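Endo-beta-1,4-glucanase (Ampullaria crossean, PDB 5XBU) probably hydrolyses internal beta-1,4-glucosidic bonds of cellulose, as a snail endoglucanase of glycoside hydrolase family 45. Local coordinates at residues T47-N52 with Y175-C180; V82-T87 with V104-T109; N117-G122 with V132-Y137. All coordinates share one frame; numbering follows the deposited sequence.

Contact 1: T47-N52 with Y175-C180; sequences TPFPWN and YQQCEC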
loop_
_atom_site.group_PDB
_atom_site.type_symbol
_atom_site.label_atom_id
_atom_site.label_comp_id
_atom_site.label_asym_id
_atom_site.label_seq_id
_atom_site.Cartn_x
_atom_site.Cartn_y
_atom_site.Cartn_z
ATOM N N THR A 47 -6.263 -1.107 19.637
ATOM C CA THR A 47 -7.382 -0.264 19.227
ATOM C C THR A 47 -6.870 0.849 18.333
ATOM O O THR A 47 -6.131 1.729 18.814
ATOM C CB THR A 47 -8.068 0.332 20.447
ATOM O OG1 THR A 47 -8.527 -0.734 21.281
ATOM C CG2 THR A 47 -9.253 1.164 20.008
ATOM N N PRO A 48 -7.158 0.829 17.032
ATOM C CA PRO A 48 -6.703 1.924 16.177
ATOM C C PRO A 48 -7.420 3.206 16.527
ATOM O O PRO A 48 -8.583 3.202 16.934
ATOM C CB PRO A 48 -7.078 1.453 14.763
ATOM C CG PRO A 48 -8.269 0.545 14.984
ATOM C CD PRO A 48 -7.983 -0.147 16.299
ATOM N N PHE A 49 -6.752 4.319 16.309
ATOM C CA PHE A 49 -7.476 5.577 16.272
ATOM C C PHE A 49 -8.530 5.514 15.172
ATOM O O PHE A 49 -8.275 4.940 14.102
ATOM C CB PHE A 49 -6.541 6.747 15.974
ATOM C CG PHE A 49 -5.420 6.934 16.968
ATOM C CD1 PHE A 49 -5.672 7.143 18.301
ATOM C CD2 PHE A 49 -4.104 6.942 16.550
ATOM C CE1 PHE A 49 -4.663 7.350 19.223
ATOM C CE2 PHE A 49 -3.075 7.149 17.442
ATOM C CZ PHE A 49 -3.347 7.347 18.794
ATOM N N PRO A 50 -9.702 6.114 15.383
ATOM C CA PRO A 50 -10.719 6.095 14.325
ATOM C C PRO A 50 -10.195 6.561 12.982
ATOM O O PRO A 50 -10.564 5.981 11.950
ATOM C CB PRO A 50 -11.836 6.993 14.890
ATOM C CG PRO A 50 -11.762 6.709 16.391
ATOM C CD PRO A 50 -10.241 6.640 16.659
ATOM N N TRP A 51 -9.357 7.603 12.947
ATOM C CA TRP A 51 -8.871 8.067 11.651
ATOM C C TRP A 51 -8.146 6.970 10.882
ATOM O O TRP A 51 -8.134 6.980 9.642
ATOM C CB TRP A 51 -8.007 9.317 11.775
ATOM C CG TRP A 51 -6.718 9.135 12.547
ATOM C CD1 TRP A 51 -6.477 9.522 13.829
ATOM C CD2 TRP A 51 -5.488 8.568 12.063
ATOM N NE1 TRP A 51 -5.191 9.216 14.174
ATOM C CE2 TRP A 51 -4.562 8.626 13.108
ATOM C CE3 TRP A 51 -5.085 8.046 10.832
ATOM C CZ2 TRP A 51 -3.262 8.150 12.966
ATOM C CZ3 TRP A 51 -3.792 7.567 10.695
ATOM C CH2 TRP A 51 -2.891 7.623 11.766
ATOM N N ASN A 52 -7.500 6.047 11.590
ATOM C CA ASN A 52 -6.748 4.965 10.956
ATOM C C ASN A 52 -7.642 3.833 10.444
ATOM O O ASN A 52 -7.168 2.941 9.736
ATOM C CB ASN A 52 -5.669 4.481 11.936
ATOM C CG ASN A 52 -4.679 3.566 11.283
ATOM O OD1 ASN A 52 -4.257 3.799 10.150
ATOM N ND2 ASN A 52 -4.285 2.516 12.003
ATOM N N TYR A 175 -0.392 11.201 11.971
ATOM C CA TYR A 175 0.715 10.279 12.202
ATOM C C TYR A 175 1.489 10.628 13.473
ATOM O O TYR A 175 2.071 9.751 14.115
ATOM C CB TYR A 175 1.663 10.233 10.981
ATOM C CG TYR A 175 2.675 9.127 11.171
ATOM C CD1 TYR A 175 2.265 7.792 11.221
ATOM C CD2 TYR A 175 4.012 9.410 11.426
ATOM C CE1 TYR A 175 3.150 6.772 11.534
ATOM C CE2 TYR A 175 4.925 8.387 11.713
ATOM C CZ TYR A 175 4.468 7.093 11.778
ATOM O OH TYR A 175 5.347 6.082 12.105
ATOM N N GLN A 176 1.499 11.905 13.843
ATOM C CA GLN A 176 2.214 12.342 15.038
ATOM C C GLN A 176 1.739 11.635 16.291
ATOM O O GLN A 176 2.506 11.507 17.249
ATOM C CB GLN A 176 2.135 13.863 15.160
ATOM C CG GLN A 176 2.990 14.510 14.089
ATOM C CD GLN A 176 2.682 15.950 13.790
ATOM O OE1 GLN A 176 1.742 16.535 14.317
ATOM N NE2 GLN A 176 3.500 16.535 12.923
ATOM N N GLN A 177 0.497 11.163 16.316
ATOM C CA GLN A 177 0.056 10.437 17.494
ATOM C C GLN A 177 0.285 8.933 17.423
ATOM O O GLN A 177 0.003 8.244 18.407
ATOM C CB GLN A 177 -1.326 10.828 17.995
ATOM C CG GLN A 177 -2.356 10.413 17.082
ATOM C CD GLN A 177 -3.810 10.753 17.517
ATOM O OE1 GLN A 177 -4.767 10.571 16.724
ATOM N NE2 GLN A 177 -3.986 11.220 18.763
ATOM N N CYS A 178 0.831 8.414 16.320
ATOM C CA CYS A 178 1.203 7.011 16.288
ATOM C C CYS A 178 2.459 6.771 17.106
ATOM O O CYS A 178 3.380 7.591 17.147
ATOM C CB CYS A 178 1.452 6.562 14.850
ATOM S SG CYS A 178 -0.006 6.870 13.773
ATOM N N GLU A 179 2.518 5.596 17.716
ATOM C CA GLU A 179 3.638 5.310 18.615
ATOM C C GLU A 179 4.966 5.263 17.872
ATOM O O GLU A 179 6.015 5.562 18.450
ATOM C CB GLU A 179 3.373 4.011 19.354
ATOM C CG GLU A 179 4.359 3.758 20.469
ATOM C CD GLU A 179 4.018 2.546 21.292
ATOM O OE1 GLU A 179 2.927 1.962 21.120
ATOM O OE2 GLU A 179 4.845 2.182 22.135
ATOM N N CYS A 180 4.937 4.921 16.593
ATOM C CA CYS A 180 6.168 4.825 15.815
ATOM C C CYS A 180 6.702 6.174 15.349
ATOM O O CYS A 180 7.795 6.234 14.786
ATOM C CB CYS A 180 5.964 3.864 14.635
ATOM S SG CYS A 180 5.602 2.210 15.164
#
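Phe-49 and Cys-178 mark the nearest backbone approach, their CA atoms 8.8 Å apart, so the start of helix 50-54 and the type I turn Tyr-175 to Cys-178 meet mainly through side chains. Gln-177 gives the largest share and meets both aromatic rings. Its CG lies between the backbone N and the carbonyl carbon (chi1 69°), and from there the chain runs out extended until its amide lies against the Phe-49 ring. The two groups reach toward each other tip to tip, with their planes 14° apart and stacked. OE1 of Gln-177 sits 3.6 Å above the Phe-49 plane, over the ring centre, while Gln-177 CG comes within 3.4 Å of Phe-49 CE2.

The same oxygen is also gripped from the side. Trp-51 NE1 donates to Gln-177 OE1 across 2.9 Å, on a lone pair in the carbonyl plane, although the N-H...O angle is only 146°. Indole and amide are nearly coplanar, so one flat amide bonds edge-on to an indole and covers a phenyl face, which fixes the amide's rotation. Farther round the indole edge, Cys-178 SG lies in the ring plane, 3.6 Å from Trp-51 CZ2: a sulfur-aromatic contact. This sulfur is disulfide-bonded to Cys-40, whose backbone is hydrogen-bonded to Phe-49, so Cys-40 joins both segments. A small aromatic-amide cluster built beside a disulfide, it ties the C-terminal tail to the helix 50-54 region of this disulfide-rich GH45 domain.

Contact 2: V82-T87 with V104-T109; sequences VRLTPT and VVFMVT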
loop_
_atom_site.group_PDB
_atom_site.type_symbol
_atom_site.label_atom_id
_atom_site.label_comp_id
_atom_site.label_asym_id
_atom_site.label_seq_id
_atom_site.Cartn_x
_atom_site.Cartn_y
_atom_site.Cartn_z
ATOM N N VAL A 82 2.133 7.724 -0.154
ATOM C CA VAL A 82 2.293 7.302 -1.532
ATOM C C VAL A 82 1.089 7.798 -2.336
ATOM O O VAL A 82 -0.058 7.682 -1.891
ATOM C CB VAL A 82 2.475 5.773 -1.675
ATOM C CG1 VAL A 82 3.806 5.340 -1.055
ATOM C CG2 VAL A 82 1.327 4.976 -1.141
ATOM N N ARG A 83 1.359 8.351 -3.512
ATOM C CA ARG A 83 0.305 8.699 -4.451
ATOM C C ARG A 83 0.158 7.532 -5.405
ATOM O O ARG A 83 1.148 7.082 -5.998
ATOM C CB ARG A 83 0.646 9.963 -5.232
ATOM C CG ARG A 83 -0.427 10.293 -6.271
ATOM C CD ARG A 83 -0.199 11.590 -7.001
ATOM N NE ARG A 83 -0.278 12.739 -6.103
ATOM C CZ ARG A 83 0.743 13.534 -5.827
ATOM N NH1 ARG A 83 1.925 13.305 -6.384
ATOM N NH2 ARG A 83 0.578 14.563 -5.007
ATOM N N LEU A 84 -1.067 7.030 -5.517
ATOM C CA LEU A 84 -1.401 5.908 -6.370
ATOM C C LEU A 84 -2.322 6.392 -7.484
ATOM O O LEU A 84 -3.382 6.969 -7.206
ATOM C CB LEU A 84 -2.061 4.792 -5.582
ATOM C CG LEU A 84 -1.290 4.321 -4.340
ATOM C CD1 LEU A 84 -1.970 3.114 -3.739
ATOM C CD2 LEU A 84 0.159 3.986 -4.690
ATOM N N THR A 85 -1.912 6.192 -8.732
ATOM C CA THR A 85 -2.670 6.643 -9.892
ATOM C C THR A 85 -3.086 5.445 -10.720
ATOM O O THR A 85 -2.215 4.748 -11.259
ATOM C CB THR A 85 -1.851 7.594 -10.755
ATOM O OG1 THR A 85 -1.358 8.681 -9.982
ATOM C CG2 THR A 85 -2.683 8.161 -11.893
ATOM N N PRO A 86 -4.380 5.156 -10.850
ATOM C CA PRO A 86 -4.782 4.021 -11.686
ATOM C C PRO A 86 -4.288 4.171 -13.118
ATOM O O PRO A 86 -4.327 5.261 -13.696
ATOM C CB PRO A 86 -6.317 4.050 -11.642
ATOM C CG PRO A 86 -6.605 4.741 -10.308
ATOM C CD PRO A 86 -5.547 5.802 -10.204
ATOM N N THR A 87 -3.902 3.037 -13.713
ATOM C CA THR A 87 -3.565 2.983 -15.135
ATOM C C THR A 87 -4.771 2.614 -16.003
ATOM O O THR A 87 -4.706 2.772 -17.224
ATOM C CB THR A 87 -2.496 1.907 -15.357
ATOM O OG1 THR A 87 -3.082 0.673 -14.930
ATOM C CG2 THR A 87 -1.209 2.222 -14.620
ATOM N N VAL A 104 -4.924 9.094 -5.754
ATOM C CA VAL A 104 -5.252 9.155 -4.335
ATOM C C VAL A 104 -3.970 8.929 -3.542
ATOM O O VAL A 104 -3.180 8.042 -3.864
ATOM C CB VAL A 104 -6.336 8.121 -3.952
ATOM C CG1 VAL A 104 -6.697 8.238 -2.499
ATOM C CG2 VAL A 104 -7.611 8.274 -4.817
ATOM N N VAL A 105 -3.783 9.733 -2.512
ATOM C CA VAL A 105 -2.647 9.637 -1.598
ATOM C C VAL A 105 -3.047 8.818 -0.379
ATOM O O VAL A 105 -4.065 9.096 0.268
ATOM C CB VAL A 105 -2.134 11.030 -1.201
ATOM C CG1 VAL A 105 -1.015 10.939 -0.146
ATOM C CG2 VAL A 105 -1.661 11.830 -2.412
ATOM N N PHE A 106 -2.217 7.830 -0.040
ATOM C CA PHE A 106 -2.424 6.974 1.116
ATOM C C PHE A 106 -1.221 7.089 2.044
ATOM O O PHE A 106 -0.075 7.163 1.587
ATOM C CB PHE A 106 -2.567 5.507 0.723
ATOM C CG PHE A 106 -3.775 5.228 -0.138
ATOM C CD1 PHE A 106 -3.720 5.458 -1.499
ATOM C CD2 PHE A 106 -4.955 4.754 0.414
ATOM C CE1 PHE A 106 -4.832 5.228 -2.304
ATOM C CE2 PHE A 106 -6.077 4.521 -0.375
ATOM C CZ PHE A 106 -5.999 4.770 -1.739
ATOM N N MET A 107 -1.460 7.022 3.345
ATOM C CA MET A 107 -0.382 6.988 4.330
ATOM C C MET A 107 -0.140 5.572 4.823
ATOM O O MET A 107 -1.080 4.827 5.118
ATOM C CB MET A 107 -0.705 7.919 5.503
ATOM C CG MET A 107 0.467 8.037 6.492
ATOM S SD MET A 107 0.276 9.411 7.636
ATOM C CE MET A 107 -1.065 8.793 8.673
ATOM N N VAL A 108 1.141 5.207 4.928
ATOM C CA VAL A 108 1.540 3.911 5.460
ATOM C C VAL A 108 1.318 3.885 6.967
ATOM O O VAL A 108 1.971 4.619 7.713
ATOM C CB VAL A 108 3.018 3.639 5.150
ATOM C CG1 VAL A 108 3.447 2.345 5.775
ATOM C CG2 VAL A 108 3.263 3.684 3.633
ATOM N N THR A 109 0.413 3.008 7.413
ATOM C CA THR A 109 0.140 2.849 8.842
ATOM C C THR A 109 0.195 1.404 9.291
ATOM O O THR A 109 0.028 1.142 10.489
ATOM C CB THR A 109 -1.205 3.455 9.241
ATOM O OG1 THR A 109 -2.219 2.676 8.618
ATOM C CG2 THR A 109 -1.316 4.904 8.872
#
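Val-82 and Phe-106 form a hydrogen-bonded antiparallel pair, and Leu-84 with Val-104 forms the next, giving two rungs between strands 81-86 and 104-108. Each pair is joined by two reciprocal bonds, all nearly straight: Val-82 N to Phe-106 O and Phe-106 N to Val-82 O in the first, Leu-84 N to Val-104 O and Val-104 N to Leu-84 O in the second, with lengths of 2.8 to 3.0 Å. Between the rungs lies the non-hydrogen-bonded pair Arg-83 and Val-105, where Val-105 CA makes a CA-H...O contact of 3.3 Å with Val-82 O. The short strand axes run at 141° to each other, a marked departure from strict antiparallel.

The tightly packed face carries Val-82, Leu-84, Val-104 and Phe-106, all buried. Leu-84 and the Phe-106 side chain cross at about a right angle, and Leu-84 CD1 meets Phe-106 CD1 at 3.7 Å. Phe-106 CG stands anti to its carbonyl carbon (chi1 -63°), and the turn of the ring about the next bond (chi2 82°) presents its CD1 and CE1 side to Leu-84. Phe-141 and Leu-143 of strand 140-144 close over this face, with Trp-162 of strand 160-165 packing on Val-82 and Leu-84.

The other face is looser and partly exposed. In the conformer described, the nearest side-chain approach there is 4.0 Å, from Val-105 CG2 to Arg-83 NE, the two side chains passing at a slant. The charged end of Arg-83 has its main partner outside the pair, a salt bridge from NH1 to Glu-163 of strand 160-165. The chemistry thus divides by face: apolar groups seal the barrel side of the sheet, while the cationic group is left to the partly exposed side, where a neighbouring strand's carboxylate probably balances its charge.

Contact 3: N117-G122 with V132-Y137; sequences NEEWCG and VNSHGY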
loop_
_atom_site.group_PDB
_atom_site.type_symbol
_atom_site.label_atom_id
_atom_site.label_comp_id
_atom_site.label_asym_id
_atom_site.label_seq_id
_atom_site.Cartn_x
_atom_site.Cartn_y
_atom_site.Cartn_z
ATOM N N ASN A 117 0.399 -13.808 2.997
ATOM C CA ASN A 117 0.039 -12.962 1.868
ATOM C C ASN A 117 0.977 -13.208 0.691
ATOM O O ASN A 117 1.572 -12.278 0.144
ATOM C CB ASN A 117 0.046 -11.483 2.246
ATOM C CG ASN A 117 -0.904 -11.170 3.383
ATOM O OD1 ASN A 117 -2.110 -11.013 3.168
ATOM N ND2 ASN A 117 -0.368 -11.061 4.593
ATOM N N GLU A 118 1.115 -14.473 0.285
ATOM C CA GLU A 118 2.113 -14.792 -0.733
ATOM C C GLU A 118 1.804 -14.132 -2.066
ATOM O O GLU A 118 2.697 -13.543 -2.691
ATOM C CB GLU A 118 2.228 -16.304 -0.922
ATOM C CG GLU A 118 3.132 -16.731 -2.102
ATOM C CD GLU A 118 4.596 -16.320 -2.005
ATOM O OE1 GLU A 118 5.113 -15.964 -0.929
ATOM O OE2 GLU A 118 5.289 -16.439 -3.037
ATOM N N GLU A 119 0.567 -14.264 -2.546
ATOM C CA GLU A 119 0.247 -13.855 -3.911
ATOM C C GLU A 119 0.625 -12.402 -4.166
ATOM O O GLU A 119 1.195 -12.066 -5.222
ATOM C CB GLU A 119 -1.251 -14.060 -4.156
ATOM C CG GLU A 119 -1.700 -13.521 -5.506
ATOM C CD GLU A 119 -3.117 -13.911 -5.889
ATOM O OE1 GLU A 119 -3.485 -13.602 -7.038
ATOM O OE2 GLU A 119 -3.852 -14.512 -5.079
ATOM N N TRP A 120 0.222 -11.512 -3.255
ATOM C CA TRP A 120 0.349 -10.079 -3.456
ATOM C C TRP A 120 1.553 -9.485 -2.746
ATOM O O TRP A 120 2.175 -8.559 -3.271
ATOM C CB TRP A 120 -0.919 -9.350 -2.992
ATOM C CG TRP A 120 -2.157 -9.754 -3.722
ATOM C CD1 TRP A 120 -3.168 -10.537 -3.246
ATOM C CD2 TRP A 120 -2.525 -9.396 -5.066
ATOM N NE1 TRP A 120 -4.137 -10.687 -4.203
ATOM C CE2 TRP A 120 -3.774 -9.990 -5.320
ATOM C CE3 TRP A 120 -1.944 -8.606 -6.071
ATOM C CZ2 TRP A 120 -4.450 -9.824 -6.522
ATOM C CZ3 TRP A 120 -2.620 -8.453 -7.274
ATOM C CH2 TRP A 120 -3.853 -9.065 -7.489
ATOM N N CYS A 121 1.878 -9.962 -1.542
ATOM C CA CYS A 121 2.914 -9.339 -0.725
ATOM C C CYS A 121 4.187 -10.158 -0.650
ATOM O O CYS A 121 5.148 -9.713 -0.016
ATOM C CB CYS A 121 2.381 -9.033 0.677
ATOM S SG CYS A 121 0.996 -7.863 0.519
ATOM N N GLY A 122 4.225 -11.321 -1.307
ATOM C CA GLY A 122 5.420 -12.157 -1.384
ATOM C C GLY A 122 6.403 -11.599 -2.389
ATOM O O GLY A 122 6.457 -12.000 -3.561
ATOM N N VAL A 132 9.716 -8.998 -7.519
ATOM C CA VAL A 132 8.315 -8.717 -7.795
ATOM C C VAL A 132 7.426 -9.772 -7.152
ATOM O O VAL A 132 7.871 -10.864 -6.768
ATOM C CB VAL A 132 8.041 -8.632 -9.315
ATOM C CG1 VAL A 132 8.759 -7.471 -9.892
ATOM C CG2 VAL A 132 8.365 -9.961 -10.022
ATOM N N ASN A 133 6.142 -9.427 -7.020
ATOM C CA ASN A 133 5.156 -10.410 -6.609
ATOM C C ASN A 133 4.769 -11.316 -7.775
ATOM O O ASN A 133 5.285 -11.189 -8.888
ATOM C CB ASN A 133 3.932 -9.783 -5.914
ATOM C CG ASN A 133 3.091 -8.888 -6.802
ATOM O OD1 ASN A 133 3.163 -8.936 -8.026
ATOM N ND2 ASN A 133 2.275 -8.055 -6.163
ATOM N N SER A 134 3.836 -12.214 -7.507
ATOM C CA SER A 134 3.424 -13.217 -8.476
ATOM C C SER A 134 2.761 -12.610 -9.704
ATOM O O SER A 134 2.579 -13.320 -10.689
ATOM C CB SER A 134 2.484 -14.208 -7.803
ATOM O OG SER A 134 1.218 -13.621 -7.534
ATOM N N HIS A 135 2.409 -11.329 -9.671
ATOM C CA HIS A 135 1.787 -10.633 -10.784
ATOM C C HIS A 135 2.713 -9.634 -11.448
ATOM O O HIS A 135 2.294 -8.939 -12.379
ATOM C CB HIS A 135 0.483 -9.996 -10.336
ATOM C CG HIS A 135 -0.508 -11.018 -9.889
ATOM N ND1 HIS A 135 -0.960 -12.012 -10.726
ATOM C CD2 HIS A 135 -1.096 -11.232 -8.687
ATOM C CE1 HIS A 135 -1.800 -12.782 -10.061
ATOM N NE2 HIS A 135 -1.904 -12.334 -8.823
ATOM N N GLY A 136 3.984 -9.569 -11.004
ATOM C CA GLY A 136 4.986 -8.767 -11.669
ATOM C C GLY A 136 5.184 -7.372 -11.127
ATOM O O GLY A 136 5.871 -6.574 -11.779
ATOM N N TYR A 137 4.675 -7.076 -9.929
ATOM C CA TYR A 137 4.816 -5.737 -9.363
ATOM C C TYR A 137 5.869 -5.713 -8.268
ATOM O O TYR A 137 5.948 -6.626 -7.439
ATOM C CB TYR A 137 3.473 -5.224 -8.799
ATOM C CG TYR A 137 2.422 -5.185 -9.876
ATOM C CD1 TYR A 137 2.403 -4.151 -10.785
ATOM C CD2 TYR A 137 1.500 -6.204 -9.983
ATOM C CE1 TYR A 137 1.465 -4.121 -11.829
ATOM C CE2 TYR A 137 0.548 -6.190 -11.025
ATOM C CZ TYR A 137 0.542 -5.141 -11.915
ATOM O OH TYR A 137 -0.402 -5.177 -12.936
HETATM O O HOH W 1 4.262 -13.107 -4.852
#
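Glu-119 OE1 accepts from His-135 NE2 at 2.7 Å, using its anti lone pair, with the N-H...O angle almost straight at 171° and the oxygen lying in the imidazole plane. On one face of the Trp-120 indole, toward the rim, His-135 CD2 sits 3.5 Å from Trp-120 CZ3, the two rings set obliquely at 44°. Beside them Ser-134 OG donates to Glu-119 O (2.8 Å), and Asn-133 ND2 donates to Trp-120 O (2.9 Å, 165°), so two carbonyls of helix 118-121 are held by the turn. A water lies within bonding distance of the Glu-118 and Gly-122 carbonyls and weakly accepts from Ser-134 N.

Asn-133 also shapes that turn: its OD1 takes His-135 N and Tyr-137 N from opposite faces of the amide plane, at 3.0 and 3.1 Å. An alanine here removes the donor to Trp-120 O and the acceptor of two backbone N-H groups, and would probably leave the turn free to shift. Farther out, Lys-94 forms a salt bridge with Glu-119 OE1, and Ser-26 bonds to Asn-133 ND2. The whole is an Asx turn overlapping a type I turn, docked on the middle of the short helix 118-121, against Glu-119 and Trp-120.

All three contacts belong to one double-psi beta-barrel domain of the GH45 type. Contact 1 closes the longest loop, and contacts 2 and 3 are nested inside it in series, strand 104-108 being followed by helix 118-121. Contact 2, central in the barrel sheet, lies about 18 Å, centre to centre, from each of the others. Contacts 1 and 3 sit on opposite sides of the chain's centre, their centres about 28 Å apart. Contact 1 joins the barrel sheet directly: Asn-52 OD1 lies 2.8 Å from Thr-109 OG1, a probable hydrogen bond, and Met-107 packs against Trp-51 and Tyr-175. Contact 3, by comparison, stays about 7 Å from contact 2 at the nearest atoms.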